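HTH-type transcriptional regulator cbl (Escherichia coli K12, PDB 2FYI) is a LysR-family transcription factor that may act as an accessory regulator of the cys regulon, represented here by its cofactor-binding domain. Local coordinates at residues 66-71 / 191-196; 17-22 / 53-58. All coordinates share one frame; numbering follows the deposited sequence.

Interaction 1 (66-71 / 191-196); sequences IGIASE and VWLGLK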
loop_
_atom_site.group_PDB
_atom_site.type_symbol
_atom_site.label_atom_id
_atom_site.label_comp_id
_atom_site.label_asym_id
_atom_site.label_seq_id
_atom_site.Cartn_x
_atom_site.Cartn_y
_atom_site.Cartn_z
ATOM N N ILE A 66 2.241 13.450 14.974
ATOM C CA ILE A 66 1.308 14.026 13.995
ATOM C C ILE A 66 0.664 12.935 13.141
ATOM O O ILE A 66 1.353 12.012 12.704
ATOM C CB ILE A 66 2.044 14.973 13.031
ATOM C CG1 ILE A 66 2.813 16.014 13.820
ATOM C CG2 ILE A 66 1.090 15.680 12.124
ATOM C CD1 ILE A 66 3.841 16.686 13.018
ATOM N N GLY A 67 -0.646 13.036 12.902
ATOM C CA GLY A 67 -1.337 12.091 12.042
ATOM C C GLY A 67 -1.770 12.804 10.778
ATOM O O GLY A 67 -2.250 13.942 10.840
ATOM N N ILE A 68 -1.599 12.155 9.627
ATOM C CA ILE A 68 -1.998 12.776 8.358
ATOM C C ILE A 68 -2.786 11.817 7.496
ATOM O O ILE A 68 -2.271 10.764 7.074
ATOM C CB ILE A 68 -0.788 13.258 7.555
ATOM C CG1 ILE A 68 -0.037 14.345 8.337
ATOM C CG2 ILE A 68 -1.229 13.770 6.213
ATOM C CD1 ILE A 68 1.479 14.325 8.139
ATOM N N ALA A 69 -4.043 12.178 7.241
ATOM C CA ALA A 69 -4.948 11.327 6.461
ATOM C C ALA A 69 -6.128 12.139 5.956
ATOM O O ALA A 69 -6.338 13.285 6.381
ATOM C CB ALA A 69 -5.427 10.178 7.292
ATOM N N SER A 70 -6.898 11.555 5.037
ATOM C CA SER A 70 -8.105 12.238 4.533
ATOM C C SER A 70 -9.350 11.850 5.316
ATOM O O SER A 70 -10.359 12.505 5.212
ATOM C CB SER A 70 -8.346 11.943 3.046
ATOM O OG SER A 70 -7.384 12.536 2.194
ATOM N N GLU A 71 -9.282 10.777 6.090
ATOM C CA GLU A 71 -10.465 10.271 6.758
ATOM C C GLU A 71 -10.288 10.252 8.271
ATOM O O GLU A 71 -9.171 10.241 8.787
ATOM C CB GLU A 71 -10.798 8.865 6.252
ATOM C CG GLU A 71 -10.917 8.753 4.724
ATOM C CD GLU A 71 -12.223 9.384 4.157
ATOM O OE1 GLU A 71 -13.210 9.577 4.927
ATOM O OE2 GLU A 71 -12.262 9.667 2.927
ATOM N N VAL A 191 -7.237 16.825 3.222
ATOM C CA VAL A 191 -6.235 16.082 3.953
ATOM C C VAL A 191 -6.013 16.815 5.248
ATOM O O VAL A 191 -5.749 18.010 5.230
ATOM C CB VAL A 191 -4.914 16.019 3.236
ATOM C CG1 VAL A 191 -3.981 15.226 4.079
ATOM C CG2 VAL A 191 -5.088 15.373 1.923
ATOM N N TRP A 192 -6.118 16.088 6.360
ATOM C CA TRP A 192 -6.005 16.669 7.681
ATOM C C TRP A 192 -4.686 16.380 8.334
ATOM O O TRP A 192 -4.064 15.314 8.133
ATOM C CB TRP A 192 -7.100 16.144 8.581
ATOM C CG TRP A 192 -8.457 16.397 8.038
ATOM C CD1 TRP A 192 -9.186 15.567 7.240
ATOM C CD2 TRP A 192 -9.263 17.559 8.255
ATOM N NE1 TRP A 192 -10.396 16.151 6.935
ATOM C CE2 TRP A 192 -10.473 17.367 7.547
ATOM C CE3 TRP A 192 -9.080 18.737 8.978
ATOM C CZ2 TRP A 192 -11.487 18.289 7.537
ATOM C CZ3 TRP A 192 -10.110 19.676 8.972
ATOM C CH2 TRP A 192 -11.298 19.439 8.246
ATOM N N LEU A 193 -4.271 17.348 9.135
ATOM C CA LEU A 193 -3.153 17.218 10.006
ATOM C C LEU A 193 -3.778 17.175 11.391
ATOM O O LEU A 193 -4.485 18.118 11.780
ATOM C CB LEU A 193 -2.335 18.469 9.882
ATOM C CG LEU A 193 -1.793 18.723 8.485
ATOM C CD1 LEU A 193 -1.780 20.215 8.203
ATOM C CD2 LEU A 193 -0.396 18.091 8.350
ATOM N N GLY A 194 -3.548 16.082 12.118
ATOM C CA GLY A 194 -4.112 15.932 13.451
ATOM C C GLY A 194 -3.076 15.850 14.563
ATOM O O GLY A 194 -1.959 15.378 14.357
ATOM N N LEU A 195 -3.444 16.324 15.748
ATOM C CA LEU A 195 -2.622 16.149 16.947
ATOM C C LEU A 195 -3.544 15.669 18.042
ATOM O O LEU A 195 -4.774 15.902 17.975
ATOM C CB LEU A 195 -2.018 17.485 17.401
ATOM C CG LEU A 195 -1.180 18.215 16.370
ATOM C CD1 LEU A 195 -0.966 19.656 16.725
ATOM C CD2 LEU A 195 0.120 17.471 16.285
ATOM N N LYS A 196 -2.966 15.034 19.061
ATOM C CA LYS A 196 -3.737 14.690 20.251
ATOM C C LYS A 196 -4.185 15.946 20.992
ATOM O O LYS A 196 -3.391 16.865 21.238
ATOM C CB LYS A 196 -2.904 13.815 21.162
ATOM C CG LYS A 196 -3.591 13.321 22.406
ATOM C CD LYS A 196 -2.581 12.422 23.092
ATOM C CE LYS A 196 -2.836 12.278 24.568
ATOM N NZ LYS A 196 -3.875 11.263 24.758
#
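Strands 66-69 and 191-196 run antiparallel, 155° between their directions, with four backbone hydrogen bonds in two reciprocal pairs. Gly67 and Gly194 form one hydrogen-bonded pair: Gly194 N gives a nearly straight bond of 2.8 Å to Gly67 O, in the plane of that carbonyl. Ala69 and Trp192 form the other. There Trp192 N binds Ala69 O at 2.8 Å, coming from above the carbonyl plane, while the return bond from Ala69 N to Trp192 O is longer at 3.3 Å. Ile68 and Leu193 make the non-hydrogen-bonded pair between them. Their side chains lie side by side, and Ile68 CG1 meets Leu193 CD2 at 3.8 Å. Ile68 CG2 touches Val191 CG1, where the two side chains cross obliquely. This pairing belongs to the periplasmic-binding-protein-like fold of LysR effector domains, where the late strand 189-196 returns to the first lobe and lies between strands 66-69 and 79-94. Ile66 CG1 packs alongside Leu195 CD2 at 3.9 Å, and helix 203-212 touches both residues. Trp192 has CG anti to its carbonyl carbon (chi1 -57°), which sets the indole edge near Ser70 O. Trp192 CD1 lies 3.9 Å from Ser70 O, in the ring plane. Ser70 OG hydrogen-bonds Trp87 NE1.

Interaction 2 (17-22 / 53-58); sequences TIATTH and QEIATL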
loop_
_atom_site.group_PDB
_atom_site.type_symbol
_atom_site.label_atom_id
_atom_site.label_comp_id
_atom_site.label_asym_id
_atom_site.label_seq_id
_atom_site.Cartn_x
_atom_site.Cartn_y
_atom_site.Cartn_z
ATOM N N THR A 17 7.759 11.623 15.204
ATOM C CA THR A 17 7.096 10.499 14.583
ATOM C C THR A 17 5.810 10.946 13.867
ATOM O O THR A 17 4.908 11.503 14.485
ATOM C CB THR A 17 6.804 9.374 15.598
ATOM O OG1 THR A 17 8.035 8.858 16.099
ATOM C CG2 THR A 17 6.064 8.232 14.924
ATOM N N ILE A 18 5.732 10.693 12.562
ATOM C CA ILE A 18 4.553 11.021 11.774
ATOM C C ILE A 18 3.888 9.749 11.305
ATOM O O ILE A 18 4.557 8.855 10.803
ATOM C CB ILE A 18 4.933 11.822 10.551
ATOM C CG1 ILE A 18 5.327 13.230 10.996
ATOM C CG2 ILE A 18 3.797 11.804 9.503
ATOM C CD1 ILE A 18 6.210 13.949 10.000
ATOM N N ALA A 19 2.574 9.666 11.483
ATOM C CA ALA A 19 1.825 8.523 11.021
ATOM C C ALA A 19 0.968 8.978 9.852
ATOM O O ALA A 19 0.321 10.040 9.902
ATOM C CB ALA A 19 0.985 7.955 12.129
ATOM N N THR A 20 0.981 8.193 8.790
ATOM C CA THR A 20 0.303 8.614 7.597
ATOM C C THR A 20 -0.128 7.479 6.659
ATOM O O THR A 20 0.188 6.314 6.874
ATOM C CB THR A 20 1.174 9.596 6.853
ATOM O OG1 THR A 20 0.363 10.288 5.917
ATOM C CG2 THR A 20 2.316 8.899 6.140
ATOM N N THR A 21 -0.850 7.836 5.610
ATOM C CA THR A 21 -1.316 6.890 4.582
ATOM C C THR A 21 -0.402 6.839 3.373
ATOM O O THR A 21 0.433 7.726 3.183
ATOM C CB THR A 21 -2.701 7.316 4.050
ATOM O OG1 THR A 21 -2.640 8.674 3.550
ATOM C CG2 THR A 21 -3.709 7.245 5.162
ATOM N N HIS A 22 -0.597 5.823 2.542
ATOM C CA HIS A 22 0.166 5.642 1.325
ATOM C C HIS A 22 0.110 6.894 0.481
ATOM O O HIS A 22 1.130 7.367 -0.054
ATOM C CB HIS A 22 -0.429 4.481 0.534
ATOM C CG HIS A 22 0.218 4.270 -0.801
ATOM N ND1 HIS A 22 -0.131 5.000 -1.925
ATOM C CD2 HIS A 22 1.200 3.421 -1.188
ATOM C CE1 HIS A 22 0.614 4.609 -2.941
ATOM N NE2 HIS A 22 1.431 3.657 -2.519
ATOM N N GLN A 53 -7.698 4.654 10.644
ATOM C CA GLN A 53 -8.097 4.265 11.985
ATOM C C GLN A 53 -6.898 3.925 12.894
ATOM O O GLN A 53 -6.900 4.250 14.092
ATOM C CB GLN A 53 -9.112 3.133 11.903
ATOM C CG GLN A 53 -9.119 2.210 13.106
ATOM C CD GLN A 53 -10.398 1.350 13.182
ATOM O OE1 GLN A 53 -11.057 1.056 12.142
ATOM N NE2 GLN A 53 -10.768 0.957 14.421
ATOM N N GLU A 54 -5.879 3.287 12.317
ATOM C CA GLU A 54 -4.600 3.093 12.994
ATOM C C GLU A 54 -3.963 4.411 13.376
ATOM O O GLU A 54 -3.399 4.567 14.461
ATOM C CB GLU A 54 -3.625 2.414 12.057
ATOM C CG GLU A 54 -3.407 0.961 12.344
ATOM C CD GLU A 54 -3.176 0.140 11.089
ATOM O OE1 GLU A 54 -2.685 0.666 10.043
ATOM O OE2 GLU A 54 -3.512 -1.052 11.170
ATOM N N ILE A 55 -4.016 5.343 12.440
ATOM C CA ILE A 55 -3.412 6.619 12.619
ATOM C C ILE A 55 -4.048 7.318 13.795
ATOM O O ILE A 55 -3.353 7.892 14.643
ATOM C CB ILE A 55 -3.577 7.452 11.386
ATOM C CG1 ILE A 55 -3.080 6.669 10.174
ATOM C CG2 ILE A 55 -2.803 8.741 11.536
ATOM C CD1 ILE A 55 -2.904 7.503 8.922
ATOM N N ALA A 56 -5.369 7.254 13.875
ATOM C CA ALA A 56 -6.068 7.857 15.004
ATOM C C ALA A 56 -5.651 7.192 16.314
ATOM O O ALA A 56 -5.413 7.863 17.304
ATOM C CB ALA A 56 -7.568 7.775 14.813
ATOM N N THR A 57 -5.551 5.872 16.326
ATOM C CA THR A 57 -5.151 5.181 17.530
ATOM C C THR A 57 -3.749 5.584 17.946
ATOM O O THR A 57 -3.510 5.842 19.116
ATOM C CB THR A 57 -5.200 3.702 17.302
ATOM O OG1 THR A 57 -6.562 3.344 17.111
ATOM C CG2 THR A 57 -4.665 2.959 18.487
ATOM N N LEU A 58 -2.817 5.650 16.996
ATOM C CA LEU A 58 -1.441 5.987 17.348
ATOM C C LEU A 58 -1.394 7.367 17.963
ATOM O O LEU A 58 -0.633 7.611 18.883
ATOM C CB LEU A 58 -0.515 5.907 16.138
ATOM C CG LEU A 58 -0.317 4.518 15.515
ATOM C CD1 LEU A 58 0.295 4.721 14.168
ATOM C CD2 LEU A 58 0.546 3.608 16.355
#
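Ile55 has CG1 anti to its carbonyl carbon (chi1 -53°) and CD1 anti to CA (chi2 -167°), so that CG2 reaches Ala19 and CD1 reaches Thr20 and Thr21, where strand 14-20 passes into helix 22-27. Ile55 CG2 lies 3.9 Å from Ala19 CB and also touches the carbonyl oxygen of Ala19. Ile55 CD1 rests on the backbone of Thr20, 3.6 Å from Thr20 C. Ile55 CD1 also meets Thr21 CG2 at 3.9 Å, where the two side chains cross at about a right angle. One turn later on the helix, Leu58 CD1 packs against Ala19 CB at 3.9 Å. The small Ala19 side chain is thus touched by both helix residues. No hydrogen bond joins the segments, and the contact is apolar. Strand 43-49, helix 52-61 and strand 66-69 form a beta-alpha-beta crossover that passes over strand 14-20, in the first lobe of the periplasmic-binding-protein-like fold. The helix segment runs at 153° to the strand, its axis 8.1 Å away at the closest approach. Thr20 points away from the helix, and its OG1 hydrogen-bonds Ile68 O. Thr21 holds the N-cap position of helix 22-27. Glu54 OE1 forms a salt bridge with Arg119 NH2 of the second subunit.

The two contacts are buried, lie in the same lobe and have centres about 8 Å apart. They share one sheet: strand 66-69 of interaction 1 is the parallel neighbour of strand 14-20 of interaction 2. Ala19 N and Ala19 O probably hydrogen-bond Ile66 O and Ile68 N, each at 2.9 Å. Interaction 1 is strand pairing within the sheet, held by backbone hydrogen bonds. Interaction 2 packs a helix on that sheet through side-chain methyls against small side chains and strand backbone, with no hydrogen bond. Ile55 CG2 also reaches Gly67 CA, so the helix touches both strands. Interaction 2 joins elements about 30 residues apart, while interaction 1 brings back a strand from 120 residues later.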